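Local coordinates for 2-nitropropane dioxygenase (Streptomyces ansochromogenes, PDB 3BW2), which oxidises nitroalkanes as an FMN-dependent nitroalkane oxidase of the nitronate monooxygenase family, built on a TIM barrel, at the interface of chains A and B. Residues are numbered along the deposited sequence; one frame, centred on the assembly and turned at random. Chains: chain A/B, 2-nitropropane dioxygenase.

The interface of chains A and B. Residues chain A 175, 216, 222, 323-324, 327; chain B 194-195, 198, 202.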
# COMPACT_ATOMS: atom_id res chain seq x y z
N GLU A 175 -2.27 -1.99 3.91
CA GLU A 175 -2.75 -3.32 3.53
C GLU A 175 -3.26 -4.17 4.70
O GLU A 175 -3.97 -5.15 4.49
CB GLU A 175 -1.65 -4.10 2.82
CG GLU A 175 -1.01 -3.38 1.64
CD GLU A 175 0.30 -2.71 2.02
OE1 GLU A 175 0.30 -1.90 2.96
OE2 GLU A 175 1.32 -3.01 1.37
N GLY A 216 -0.51 -7.26 5.20
CA GLY A 216 -0.50 -8.06 3.98
C GLY A 216 0.56 -9.15 3.85
O GLY A 216 0.68 -9.76 2.79
N GLN A 222 7.81 -12.42 1.65
CA GLN A 222 7.43 -11.08 2.03
C GLN A 222 8.11 -10.75 3.36
O GLN A 222 8.40 -9.58 3.64
CB GLN A 222 5.91 -10.98 2.17
CG GLN A 222 5.19 -11.03 0.83
CD GLN A 222 3.69 -11.19 0.99
OE1 GLN A 222 3.22 -12.21 1.46
NE2 GLN A 222 2.95 -10.16 0.59
N GLN A 323 -5.11 -7.25 2.81
CA GLN A 323 -5.22 -7.41 1.36
C GLN A 323 -4.67 -8.72 0.81
O GLN A 323 -4.90 -9.06 -0.35
CB GLN A 323 -4.55 -6.23 0.66
CG GLN A 323 -5.22 -4.89 0.96
CD GLN A 323 -4.67 -3.78 0.10
OE1 GLN A 323 -3.46 -3.60 0.01
NE2 GLN A 323 -5.56 -3.02 -0.54
N GLY A 324 -3.94 -9.46 1.63
CA GLY A 324 -3.39 -10.73 1.18
C GLY A 324 -4.24 -11.92 1.62
O GLY A 324 -3.78 -13.07 1.57
N MET A 327 -4.52 -15.45 0.02
CA MET A 327 -3.37 -16.35 0.15
C MET A 327 -3.38 -17.09 1.49
O MET A 327 -2.40 -17.75 1.85
CB MET A 327 -2.06 -15.57 0.02
CG MET A 327 -1.96 -14.70 -1.23
SD MET A 327 -0.41 -13.75 -1.32
CE MET A 327 0.62 -14.93 -2.16
N ILE B 194 -4.14 -1.78 -4.11
CA ILE B 194 -3.36 -2.75 -3.35
C ILE B 194 -1.91 -2.33 -3.08
O ILE B 194 -1.20 -1.90 -3.99
CB ILE B 194 -3.34 -4.10 -4.10
CG1 ILE B 194 -4.78 -4.54 -4.41
CG2 ILE B 194 -2.63 -5.16 -3.26
CD1 ILE B 194 -4.88 -5.74 -5.31
N GLY B 195 -1.49 -2.45 -1.82
CA GLY B 195 -0.12 -2.10 -1.46
C GLY B 195 0.84 -2.95 -2.28
O GLY B 195 0.57 -4.13 -2.50
N SER B 198 1.93 -6.49 -1.18
CA SER B 198 0.87 -7.47 -1.27
C SER B 198 0.60 -7.80 -2.75
O SER B 198 0.48 -8.97 -3.12
CB SER B 198 -0.40 -6.93 -0.60
OG SER B 198 -1.40 -7.93 -0.57
N GLN B 202 0.91 -11.54 -4.81
CA GLN B 202 -0.26 -12.06 -5.51
C GLN B 202 0.05 -12.28 -6.99
O GLN B 202 -0.29 -13.31 -7.56
CB GLN B 202 -1.44 -11.09 -5.38
CG GLN B 202 -2.03 -10.95 -3.97
CD GLN B 202 -3.19 -9.97 -3.93
OE1 GLN B 202 -4.20 -10.16 -4.61
NE2 GLN B 202 -3.05 -8.92 -3.13
O HOH W 1 -0.29 -10.21 0.32
O HOH W 2 -5.84 -7.63 -2.42
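A:Gln323 reaches toward B:Gly195 with its chain extended beyond CG (chi2 -171°), while B:Ser198, its OG anti to the backbone N (chi1 -174°), turns its hydroxyl toward the backbone of A:Gln323. The amide oxygen OE1 of A:Gln323 accepts a nearly straight hydrogen bond from B:Gly195 N at 2.9 Å, with the donor tilted 15° from the carbonyl plane. B:Gly195 lies just before helix 196-206 of chain B, so the bond ties a loop of chain A to the start of that helix. The same amide points its oxygen and nitrogen end at B:Ile194 CA, tilted out of its own plane, and the CG2 branch of B:Ile194 comes within 3.7 Å of OE1. An alanine in place of A:Gln323 would probably leave B:Gly195 N without its acceptor and open a gap beside B:Ile194. A:Glu175 brings CG to 3.5 Å from B:Gly195 CA and packs its carboxylate end alongside that glycine. Further along the helix, B:Gln202 NE2 donates to B:Ser198 OG close to its own amide plane, which helps fix both side chains. Water bridges extend the contact: one water links B:Ser198 OG to A:Gly216 O and A:Gln222 NE2, another joins B:Gln202 NE2 to A:Gln323 O. Because A:Gly216 also belongs to the FMN site, the first bridge connects the neighbouring subunit with the cofactor-binding loop. The patch is part of a two-fold symmetric interface in the deposited dimer, which may or may not be the working form. At the far end, the A:Met327 thioether crosses the B:Gln202 chain at a slant, SD lying 4.2 Å from CG.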